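Local coordinates for protein dTDP-4-dehydrorhamnose Reductase (Yersinia enterocolitica, PDB 5U9C) that probably reduces dTDP-4-dehydro-beta-L-rhamnose to dTDP-beta-L-rhamnose with NADPH, the last step in making this activated sugar, at residues Lys5-Ile10 with Asp29-Val34; Pro57-His62 with Gly98-Tyr103; Gly18-Ser23 with Ser195-Cys200; Leu40-Pro45 with His84-Gln89. All coordinates share one frame; numbering follows the deposited sequence. Where two conformers were deposited one is given.

Interaction 1 (Lys5-Ile10 with Asp29-Val34)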
# COMPACT_ATOMS: atom_id res chain seq x y z
N LYS D 5 22.54 -45.18 -22.06
CA LYS D 5 22.81 -44.22 -20.98
C LYS D 5 21.65 -43.26 -20.81
O LYS D 5 20.99 -42.93 -21.78
CB LYS D 5 24.07 -43.42 -21.30
CG LYS D 5 25.35 -44.24 -21.37
CD LYS D 5 26.50 -43.41 -21.91
CE LYS D 5 27.85 -44.06 -21.68
NZ LYS D 5 28.20 -44.11 -20.22
N ARG D 6 21.38 -42.85 -19.57
CA ARG D 6 20.34 -41.85 -19.29
C ARG D 6 20.79 -40.52 -19.94
O ARG D 6 21.97 -40.17 -19.87
CB ARG D 6 20.21 -41.59 -17.80
CG ARG D 6 19.95 -42.78 -16.88
CD ARG D 6 20.11 -42.28 -15.44
NE ARG D 6 20.16 -43.32 -14.41
CZ ARG D 6 19.10 -43.90 -13.85
NH1 ARG D 6 19.28 -44.83 -12.91
NH2 ARG D 6 17.86 -43.58 -14.22
N LYS D 7 19.86 -39.80 -20.56
CA LYS D 7 20.20 -38.58 -21.28
C LYS D 7 19.75 -37.31 -20.53
O LYS D 7 18.61 -37.22 -20.03
CB LYS D 7 19.59 -38.63 -22.70
CG LYS D 7 19.92 -37.40 -23.53
CD LYS D 7 19.18 -37.31 -24.88
CE LYS D 7 19.72 -38.24 -25.95
NZ LYS D 7 19.10 -37.94 -27.28
N ILE D 8 20.68 -36.36 -20.43
CA ILE D 8 20.48 -35.03 -19.85
C ILE D 8 20.57 -33.99 -20.97
O ILE D 8 21.56 -33.96 -21.72
CB ILE D 8 21.56 -34.67 -18.82
CG1 ILE D 8 21.43 -35.55 -17.58
CG2 ILE D 8 21.44 -33.21 -18.41
CD1 ILE D 8 22.58 -35.45 -16.61
N LEU D 9 19.56 -33.16 -21.09
CA LEU D 9 19.55 -32.08 -22.06
C LEU D 9 19.65 -30.75 -21.28
O LEU D 9 18.82 -30.49 -20.39
CB LEU D 9 18.30 -32.17 -22.92
CG LEU D 9 18.19 -31.19 -24.08
CD1 LEU D 9 17.28 -31.73 -25.19
CD2 LEU D 9 17.69 -29.82 -23.62
N ILE D 10 20.66 -29.94 -21.60
CA ILE D 10 20.93 -28.67 -20.89
C ILE D 10 20.80 -27.44 -21.76
O ILE D 10 21.39 -27.39 -22.83
CB ILE D 10 22.40 -28.64 -20.35
CG1 ILE D 10 22.69 -29.90 -19.57
CG2 ILE D 10 22.66 -27.38 -19.49
CD1 ILE D 10 24.08 -29.97 -18.99
N ASP D 29 27.60 -41.24 -15.34
CA ASP D 29 27.10 -42.20 -16.33
C ASP D 29 26.20 -41.53 -17.40
O ASP D 29 25.76 -42.18 -18.34
CB ASP D 29 26.22 -43.27 -15.65
CG ASP D 29 26.96 -44.10 -14.63
OD1 ASP D 29 28.21 -44.09 -14.63
OD2 ASP D 29 26.28 -44.80 -13.85
N TYR D 30 25.92 -40.24 -17.25
CA TYR D 30 25.00 -39.55 -18.17
C TYR D 30 25.54 -39.18 -19.57
O TYR D 30 26.71 -38.89 -19.73
CB TYR D 30 24.45 -38.30 -17.47
CG TYR D 30 23.40 -38.61 -16.42
CD1 TYR D 30 22.08 -38.72 -16.79
CD2 TYR D 30 23.72 -38.78 -15.08
CE1 TYR D 30 21.09 -38.98 -15.87
CE2 TYR D 30 22.72 -39.07 -14.14
CZ TYR D 30 21.41 -39.17 -14.56
OH TYR D 30 20.36 -39.44 -13.69
N ASN D 31 24.66 -39.22 -20.57
CA ASN D 31 24.95 -38.75 -21.92
C ASN D 31 24.39 -37.31 -21.92
O ASN D 31 23.18 -37.12 -21.75
CB ASN D 31 24.22 -39.60 -22.96
CG ASN D 31 24.23 -38.97 -24.36
OD1 ASN D 31 25.21 -38.33 -24.76
ND2 ASN D 31 23.14 -39.16 -25.11
N VAL D 32 25.24 -36.31 -22.13
CA VAL D 32 24.83 -34.90 -22.03
C VAL D 32 24.71 -34.19 -23.37
O VAL D 32 25.65 -34.16 -24.14
CB VAL D 32 25.82 -34.12 -21.15
CG1 VAL D 32 25.32 -32.71 -20.88
CG2 VAL D 32 26.07 -34.83 -19.83
N ILE D 33 23.56 -33.59 -23.62
CA ILE D 33 23.30 -32.81 -24.83
C ILE D 33 23.27 -31.35 -24.40
O ILE D 33 22.39 -30.91 -23.64
CB ILE D 33 21.93 -33.18 -25.47
CG1 ILE D 33 21.83 -34.68 -25.72
CG2 ILE D 33 21.71 -32.40 -26.78
CD1 ILE D 33 22.90 -35.22 -26.63
N VAL D 34 24.26 -30.59 -24.87
CA VAL D 34 24.37 -29.17 -24.56
C VAL D 34 23.79 -28.43 -25.75
O VAL D 34 24.39 -28.43 -26.82
CB VAL D 34 25.83 -28.76 -24.31
CG1 VAL D 34 25.92 -27.26 -23.98
CG2 VAL D 34 26.44 -29.59 -23.19
O HOH W 1 21.56 -41.67 -24.14
O HOH W 2 23.44 -43.48 -17.69

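Interaction 2 (Pro57-His62 with Gly98-Tyr103)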
# COMPACT_ATOMS: atom_id res chain seq x y z
N PRO D 57 14.96 -36.78 -23.74
CA PRO D 57 15.84 -36.80 -22.58
C PRO D 57 15.13 -37.35 -21.36
O PRO D 57 13.91 -37.31 -21.28
CB PRO D 57 16.14 -35.31 -22.37
CG PRO D 57 14.91 -34.60 -22.85
CD PRO D 57 14.41 -35.43 -24.01
N ASP D 58 15.91 -37.87 -20.42
CA ASP D 58 15.38 -38.33 -19.13
C ASP D 58 15.37 -37.15 -18.15
O ASP D 58 14.55 -37.09 -17.20
CB ASP D 58 16.27 -39.41 -18.55
CG ASP D 58 16.35 -40.61 -19.45
OD1 ASP D 58 15.35 -41.35 -19.53
OD2 ASP D 58 17.39 -40.77 -20.10
N VAL D 59 16.29 -36.22 -18.37
CA VAL D 59 16.44 -35.04 -17.54
C VAL D 59 16.67 -33.81 -18.41
O VAL D 59 17.42 -33.86 -19.38
CB VAL D 59 17.66 -35.21 -16.60
CG1 VAL D 59 18.04 -33.91 -15.90
CG2 VAL D 59 17.41 -36.33 -15.59
N ILE D 60 16.03 -32.70 -18.02
CA ILE D 60 16.19 -31.41 -18.68
C ILE D 60 16.58 -30.37 -17.64
O ILE D 60 15.87 -30.21 -16.65
CB ILE D 60 14.92 -30.93 -19.40
CG1 ILE D 60 14.54 -31.90 -20.51
CG2 ILE D 60 15.14 -29.53 -19.98
CD1 ILE D 60 13.18 -31.64 -21.13
N LEU D 61 17.71 -29.70 -17.86
CA LEU D 61 18.21 -28.66 -16.99
C LEU D 61 18.04 -27.38 -17.79
O LEU D 61 18.78 -27.14 -18.78
CB LEU D 61 19.70 -28.89 -16.66
CG LEU D 61 20.08 -30.28 -16.14
CD1 LEU D 61 21.54 -30.29 -15.78
CD2 LEU D 61 19.27 -30.68 -14.93
N HIS D 62 17.09 -26.55 -17.37
CA HIS D 62 16.76 -25.32 -18.07
C HIS D 62 17.35 -24.11 -17.37
O HIS D 62 16.74 -23.58 -16.45
CB HIS D 62 15.25 -25.19 -18.25
CG HIS D 62 14.85 -23.94 -18.94
ND1 HIS D 62 15.59 -23.39 -19.97
CD2 HIS D 62 13.75 -23.16 -18.82
CE1 HIS D 62 14.99 -22.30 -20.41
NE2 HIS D 62 13.86 -22.15 -19.74
N GLY D 98 8.11 -37.29 -20.51
CA GLY D 98 8.29 -37.78 -19.13
C GLY D 98 9.61 -37.44 -18.44
O GLY D 98 10.02 -38.12 -17.50
N ALA D 99 10.25 -36.37 -18.88
CA ALA D 99 11.52 -35.98 -18.31
C ALA D 99 11.35 -35.18 -17.03
O ALA D 99 10.41 -34.37 -16.89
CB ALA D 99 12.30 -35.14 -19.33
N TRP D 100 12.27 -35.40 -16.09
CA TRP D 100 12.34 -34.60 -14.85
C TRP D 100 12.96 -33.27 -15.28
O TRP D 100 14.00 -33.25 -15.94
CB TRP D 100 13.20 -35.32 -13.83
CG TRP D 100 13.51 -34.61 -12.54
CD1 TRP D 100 12.78 -34.65 -11.37
CD2 TRP D 100 14.69 -33.85 -12.24
NE1 TRP D 100 13.43 -33.93 -10.39
CE2 TRP D 100 14.60 -33.44 -10.89
CE3 TRP D 100 15.80 -33.46 -13.00
CZ2 TRP D 100 15.58 -32.67 -10.29
CZ3 TRP D 100 16.77 -32.69 -12.39
CH2 TRP D 100 16.66 -32.30 -11.04
N LEU D 101 12.31 -32.16 -14.92
CA LEU D 101 12.72 -30.83 -15.34
C LEU D 101 13.18 -29.95 -14.20
O LEU D 101 12.44 -29.72 -13.23
CB LEU D 101 11.55 -30.14 -16.05
CG LEU D 101 11.69 -28.67 -16.45
CD1 LEU D 101 12.84 -28.45 -17.41
CD2 LEU D 101 10.40 -28.21 -17.10
N LEU D 102 14.37 -29.40 -14.34
CA LEU D 102 14.92 -28.48 -13.37
C LEU D 102 14.89 -27.11 -13.99
O LEU D 102 15.40 -26.92 -15.09
CB LEU D 102 16.35 -28.88 -12.97
CG LEU D 102 17.18 -27.92 -12.09
CD1 LEU D 102 16.44 -27.37 -10.92
CD2 LEU D 102 18.44 -28.61 -11.59
N TYR D 103 14.25 -26.17 -13.31
CA TYR D 103 14.15 -24.78 -13.78
C TYR D 103 14.86 -23.88 -12.78
O TYR D 103 14.55 -23.89 -11.60
CB TYR D 103 12.67 -24.36 -13.92
CG TYR D 103 12.43 -22.91 -14.34
CD1 TYR D 103 13.01 -22.40 -15.50
CD2 TYR D 103 11.55 -22.08 -13.63
CE1 TYR D 103 12.77 -21.09 -15.91
CE2 TYR D 103 11.30 -20.77 -14.05
CZ TYR D 103 11.91 -20.29 -15.19
OH TYR D 103 11.68 -19.02 -15.63

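Interaction 3 (Gly18-Ser23 with Ser195-Cys200)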
# COMPACT_ATOMS: atom_id res chain seq x y z
N GLY D 18 25.81 -23.09 -15.81
CA GLY D 18 25.82 -24.18 -16.78
C GLY D 18 27.18 -24.80 -17.06
O GLY D 18 27.28 -26.01 -17.26
N ALA D 19 28.22 -23.96 -17.10
CA ALA D 19 29.58 -24.43 -17.36
C ALA D 19 30.06 -25.34 -16.23
O ALA D 19 30.68 -26.38 -16.49
CB ALA D 19 30.54 -23.26 -17.59
N TYR D 20 29.79 -24.96 -14.97
CA TYR D 20 30.17 -25.80 -13.85
C TYR D 20 29.43 -27.16 -13.95
O TYR D 20 30.03 -28.20 -13.80
CB TYR D 20 29.86 -25.14 -12.49
CG TYR D 20 30.74 -23.96 -12.05
CD1 TYR D 20 32.01 -24.16 -11.49
CD2 TYR D 20 30.25 -22.67 -12.07
CE1 TYR D 20 32.78 -23.07 -11.05
CE2 TYR D 20 31.00 -21.59 -11.63
CZ TYR D 20 32.26 -21.78 -11.12
OH TYR D 20 32.96 -20.68 -10.68
N VAL D 21 28.13 -27.12 -14.23
CA VAL D 21 27.32 -28.34 -14.30
C VAL D 21 27.79 -29.30 -15.40
O VAL D 21 28.02 -30.47 -15.13
CB VAL D 21 25.81 -28.03 -14.44
CG1 VAL D 21 25.01 -29.31 -14.59
CG2 VAL D 21 25.32 -27.29 -13.20
N THR D 22 27.93 -28.78 -16.62
CA THR D 22 28.39 -29.57 -17.78
C THR D 22 29.71 -30.25 -17.43
O THR D 22 29.90 -31.44 -17.70
CB THR D 22 28.54 -28.66 -19.04
OG1 THR D 22 27.28 -28.05 -19.36
CG2 THR D 22 29.01 -29.45 -20.24
N SER D 23 30.60 -29.50 -16.80
CA SER D 23 31.89 -30.00 -16.39
C SER D 23 31.76 -31.12 -15.33
O SER D 23 32.34 -32.18 -15.49
CB SER D 23 32.76 -28.85 -15.88
OG SER D 23 33.98 -29.31 -15.37
N SER D 195 26.46 -19.09 -4.37
CA SER D 195 27.69 -19.60 -4.99
C SER D 195 27.32 -20.56 -6.11
O SER D 195 26.68 -21.59 -5.85
CB SER D 195 28.55 -20.34 -3.96
OG SER D 195 29.52 -21.16 -4.60
N ALA D 196 27.70 -20.24 -7.34
CA ALA D 196 27.41 -21.11 -8.48
C ALA D 196 28.03 -22.51 -8.28
O ALA D 196 27.40 -23.51 -8.63
CB ALA D 196 27.87 -20.50 -9.80
N MSE D 197 29.24 -22.59 -7.71
CA MSE D 197 29.89 -23.90 -7.50
C MSE D 197 29.14 -24.74 -6.49
O MSE D 197 29.02 -25.96 -6.67
CB MSE D 197 31.38 -23.76 -7.18
CG MSE D 197 32.10 -25.12 -7.00
SE MSE D 197 32.03 -26.31 -8.60
CE MSE D 197 32.56 -28.00 -7.72
N GLN D 198 28.62 -24.13 -5.43
CA GLN D 198 27.83 -24.88 -4.43
C GLN D 198 26.50 -25.32 -5.05
O GLN D 198 26.06 -26.45 -4.85
CB GLN D 198 27.56 -24.07 -3.16
CG GLN D 198 28.78 -23.77 -2.29
CD GLN D 198 28.44 -22.97 -1.02
OE1 GLN D 198 27.54 -22.11 -1.00
NE2 GLN D 198 29.19 -23.27 0.07
N LEU D 199 25.90 -24.42 -5.82
CA LEU D 199 24.62 -24.72 -6.49
C LEU D 199 24.83 -25.89 -7.47
O LEU D 199 23.98 -26.79 -7.57
CB LEU D 199 24.05 -23.48 -7.19
CG LEU D 199 22.78 -23.67 -8.01
CD1 LEU D 199 21.70 -24.34 -7.17
CD2 LEU D 199 22.30 -22.34 -8.56
N CYS D 200 25.96 -25.89 -8.15
CA CYS D 200 26.31 -26.98 -9.07
C CYS D 200 26.33 -28.33 -8.32
O CYS D 200 25.70 -29.28 -8.71
CB CYS D 200 27.68 -26.72 -9.72
SG CYS D 200 28.29 -28.08 -10.75

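Interaction 4 (Leu40-Pro45 with His84-Gln89). With IMD (imidazole), chain H.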
# COMPACT_ATOMS: atom_id res chain seq x y z
N LEU D 40 18.61 -24.93 -30.28
CA LEU D 40 17.61 -24.35 -29.39
C LEU D 40 17.96 -22.89 -29.15
O LEU D 40 19.08 -22.56 -28.73
CB LEU D 40 17.51 -25.15 -28.09
CG LEU D 40 16.35 -24.80 -27.15
CD1 LEU D 40 16.03 -25.95 -26.20
CD2 LEU D 40 16.59 -23.51 -26.39
N ASN D 41 17.02 -22.02 -29.48
CA ASN D 41 17.18 -20.58 -29.36
C ASN D 41 15.91 -20.07 -28.65
O ASN D 41 14.79 -20.33 -29.10
CB ASN D 41 17.33 -20.00 -30.78
CG ASN D 41 17.53 -18.49 -30.81
OD1 ASN D 41 17.23 -17.77 -29.84
ND2 ASN D 41 18.01 -18.00 -31.97
N LEU D 42 16.10 -19.39 -27.51
CA LEU D 42 14.97 -18.86 -26.73
C LEU D 42 14.12 -17.89 -27.55
O LEU D 42 12.94 -17.75 -27.26
CB LEU D 42 15.44 -18.17 -25.46
CG LEU D 42 16.19 -19.03 -24.45
CD1 LEU D 42 16.55 -18.19 -23.23
CD2 LEU D 42 15.41 -20.24 -24.02
N SER D 43 14.71 -17.24 -28.56
CA SER D 43 13.95 -16.32 -29.41
C SER D 43 13.15 -17.04 -30.49
O SER D 43 12.48 -16.39 -31.26
CB SER D 43 14.87 -15.30 -30.08
OG SER D 43 15.77 -15.97 -30.92
N VAL D 44 13.26 -18.37 -30.56
CA VAL D 44 12.48 -19.18 -31.51
C VAL D 44 11.80 -20.28 -30.67
O VAL D 44 12.09 -21.47 -30.83
CB VAL D 44 13.37 -19.79 -32.63
CG1 VAL D 44 12.52 -20.48 -33.68
CG2 VAL D 44 14.21 -18.70 -33.31
N PRO D 45 10.88 -19.88 -29.77
CA PRO D 45 10.19 -20.87 -28.94
C PRO D 45 9.39 -21.89 -29.75
O PRO D 45 9.21 -23.01 -29.29
CB PRO D 45 9.26 -20.01 -28.06
CG PRO D 45 9.10 -18.74 -28.80
CD PRO D 45 10.39 -18.52 -29.50
N HIS D 84 9.36 -16.65 -20.48
CA HIS D 84 8.04 -17.27 -20.34
C HIS D 84 7.68 -18.19 -21.49
O HIS D 84 7.53 -19.39 -21.29
CB HIS D 84 6.95 -16.24 -20.12
CG HIS D 84 5.58 -16.83 -20.12
ND1 HIS D 84 4.49 -16.16 -20.64
CD2 HIS D 84 5.13 -18.06 -19.78
CE1 HIS D 84 3.42 -16.92 -20.54
NE2 HIS D 84 3.78 -18.08 -20.03
N LEU D 85 7.54 -17.66 -22.70
CA LEU D 85 7.11 -18.50 -23.81
C LEU D 85 8.06 -19.67 -24.09
O LEU D 85 7.60 -20.78 -24.30
CB LEU D 85 6.87 -17.65 -25.07
CG LEU D 85 5.84 -16.51 -24.89
CD1 LEU D 85 5.65 -15.83 -26.22
CD2 LEU D 85 4.50 -16.99 -24.36
N ALA D 86 9.37 -19.44 -24.10
CA ALA D 86 10.32 -20.51 -24.32
C ALA D 86 10.21 -21.58 -23.23
O ALA D 86 10.22 -22.76 -23.52
CB ALA D 86 11.74 -19.98 -24.42
N THR D 87 10.08 -21.14 -21.98
CA THR D 87 10.00 -22.04 -20.84
C THR D 87 8.73 -22.89 -20.93
O THR D 87 8.76 -24.06 -20.58
CB THR D 87 10.06 -21.24 -19.52
OG1 THR D 87 11.32 -20.56 -19.46
CG2 THR D 87 9.93 -22.13 -18.29
N GLU D 88 7.63 -22.30 -21.42
CA GLU D 88 6.37 -23.01 -21.61
C GLU D 88 6.55 -24.17 -22.58
O GLU D 88 6.04 -25.26 -22.35
CB GLU D 88 5.29 -22.05 -22.12
CG GLU D 88 3.97 -22.67 -22.61
CD GLU D 88 3.15 -23.36 -21.52
OE1 GLU D 88 3.41 -23.13 -20.32
OE2 GLU D 88 2.22 -24.13 -21.87
N GLN D 89 7.26 -23.93 -23.68
CA GLN D 89 7.51 -25.02 -24.65
C GLN D 89 8.40 -26.10 -24.05
O GLN D 89 8.18 -27.29 -24.28
CB GLN D 89 8.09 -24.46 -25.94
CG GLN D 89 7.10 -23.54 -26.64
CD GLN D 89 5.84 -24.25 -27.03
OE1 GLN D 89 5.87 -25.26 -27.73
NE2 GLN D 89 4.70 -23.73 -26.58
N1 IMD H . 3.38 -26.75 -29.25
C2 IMD H . 3.01 -27.35 -28.09
N3 IMD H . 2.40 -28.52 -28.39
C4 IMD H . 2.38 -28.65 -29.73
C5 IMD H . 2.99 -27.54 -30.27
O HOH W 3 7.79 -25.35 -29.56

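Interaction 1 (Lys5-Ile10 with Asp29-Val34)
Strand 7-11, helix 16-25 and strand 31-34 form a beta-alpha-beta unit, and this contact pairs its two parallel strands. Four backbone bonds join them. Asn-31 N donates to Arg-6 O, and Asn-31 O accepts from Ile-8 N at 2.9 Å. Ile-33 N donates to Ile-8 O, and Ile-33 O accepts from Ile-10 N at 2.8 Å. Side chains then sort onto two faces. Ile-8, Ile-10 and Val-32 turn toward helix 16-25, where Leu-25 touches all three. Ile-10 CD1 meets Val-32 CG1 at 3.6 Å. Ile-8 CG1 is anti to the carbonyl carbon (chi1 -69°), which brings it beside Tyr-30 CD1. Ile-8 CD1 sits over one face of the Tyr-30 ring, 3.6 Å from the centroid, in a CH-pi contact displaced toward CG and CD1. Arg-6 packs CB and CD against the same ring, with CB 3.4 Å from Tyr-30 CE1. On the sheet face of Lys-7, Leu-9, Asn-31 and Ile-33, Lys-7 lies side by side with Asn-31, its CE 3.6 Å from Asn-31 ND2. Lys-7 NZ itself forms a salt bridge with Glu-55. Two waters bridge the N-terminal parts of the segments. One links Lys-5 O to Asn-31 ND2, the other Arg-6 N to Asp-29 O. Parallel pairing of this kind, with a right-handed crossover through a helix, is typical of the first beta-alpha-beta unit of a Rossmann fold.

Interaction 2 (Pro57-His62 with Gly98-Tyr103)
His-62 and Tyr-103 lie side by side at the last paired residues of two parallel strands, 59-62 and 100-106. Both have CG anti to the backbone N (chi1 179° for His-62), and their side chains point the same way. The ring planes are 22° apart but slid past each other, so overlap is slight. The closest atoms are His-62 CD2 and Tyr-103 CD1, at 3.5 Å. His-62 is fixed at both nitrogens: ND1 bonds to Thr-11 OG1 and NE2 to Thr-87 OG1. On the same face Leu-101 CD1 touches Ile-60 CG2 at 3.6 Å and also reaches His-62 CB. Ile-60 CD1 extends the other way to Ala-99 CB, 4.0 Å off. The opposite face carries Val-59, Leu-61, Trp-100 and Leu-102. Val-59 CG1 meets the edge of the Trp-100 indole in its plane, 3.7 Å from CE3. Leu-61 CD2 comes to the same edge at CZ3 and also packs on Leu-102 CB, at 4.0 Å. Trp-100 NE1 has its partner elsewhere, in His-211 O. Between the two strands, four backbone bonds hold the register. Ile-60 uses both its groups: N donates to Trp-100 O, and O accepts from Leu-102 N at 2.9 Å. The first bond, Trp-100 N to Asp-58 O, is more bent, at 154°. The chemistry is therefore that of a sheet core: aliphatic and aromatic groups pack on both faces, while the buried polar ends of His-62 and Trp-100 are satisfied by Thr-11, Thr-87 and His-211, outside the pair.

Interaction 3 (Gly18-Ser23 with Ser195-Cys200)
Helices 16-25 and 196-209 pack with their local axes 9.0 Å apart and their N-to-C directions at 40°, and the closest CA atoms are those of Val-21 and Cys-200. The first helix is the one that follows strand 7-11 in the Rossmann-type fold. Gly-18 in it fits the last glycine of a GxGxxG pattern. No hydrogen bond crosses the contact. Tyr-20 carries most of it. Its CG is anti to the carbonyl carbon (chi1 -72°), and the ring reaches over the start of the second helix. There it meets two neighbouring residues. Ala-196 CB approaches the CD2-CE2 side and is 3.8 Å from CE2. Met-197, a selenomethionine, comes to the CD1-CE1 side. Its CB stands over one ring face, toward the rim. Its chain bends at chi2 (59°), and SE lies 3.6 Å from Tyr-20 CD1. This oblique Met-aromatic contact is described for one of two deposited conformers and is therefore less certain. The far end of the ring is tied down as well, since Tyr-20 OH is hydrogen-bonded to Gly-160 N. The second helix starts at Ser-195, whose OG caps it by accepting from Gln-198 N. One turn after Ala-196, Cys-200 has SG anti to its backbone N. The sulfur points at the first helix: Cys-200 SG lies 3.5 Å from Tyr-20 O and also packs on Tyr-20 CB and, at 3.9 Å, on Val-21 CG2.

Interaction 4 (Leu40-Pro45 with His84-Gln89)
Asn-41 OD1 is gripped by two groups of Ser-43, OG at 2.6 Å and the backbone N at 2.9 Å. Both donors stand above the same face of the carboxamide plane. The bond from N makes an Asx turn, which lies within a type I beta turn from Asn-41 to Val-44. This folded loop presents Leu-42 and Pro-45 to helix 76-97. Leu-42 CD2 touches Ala-86 CB at 3.7 Å. The Pro-45 ring rests on the helix backbone, with CB 3.9 Å from Ala-86 CA, and its CG leans toward Leu-85 CB. Gln-89 completes the contact one turn later. Its CG packs against Pro-45 O at 3.4 Å, and the chain then bends at chi2 (-61°). A water donates to both Pro-45 O and Gln-89 OE1, 2.7 Å from the latter. Gln-89 OE1 also accepts a weak bond from N1 of an imidazole, probably from the crystallisation liquor. On the same helix, Leu-85 packs on Tyr-266 of a second subunit. The Asx turn and type I turn belong to the connection from strand 31-34 to helix 48-55 of the Rossmann-type fold, which packs here on helix 76-97.

Overall arrangement
Interactions 1 and 2 are neighbours in one parallel sheet, with centres 10 Å apart. Strands 7-11 and 59-62 join them: Leu-9 N lies 2.8 Å from Val-59 O, and Lys-7 N lies 2.7 Å from Asp-58 OD2. Helix 16-25 of interaction 3 packs on the sheet face that carries Ile-10 and Leu-61. Thr-22 OG1 packs 3.7 Å from Ile-10 CD1, and Val-21 CG1 is 3.8 Å from Leu-61 CD1. Interaction 4 meets interaction 2 from the other face, where His-62 NE2 is 3.0 Å from Thr-87 OG1. Interactions 3 and 4 stay apart, with nearest atoms about 13 Å from each other. All four lie away from the malate-binding residues Phe-168, Lys-171 and Arg-256.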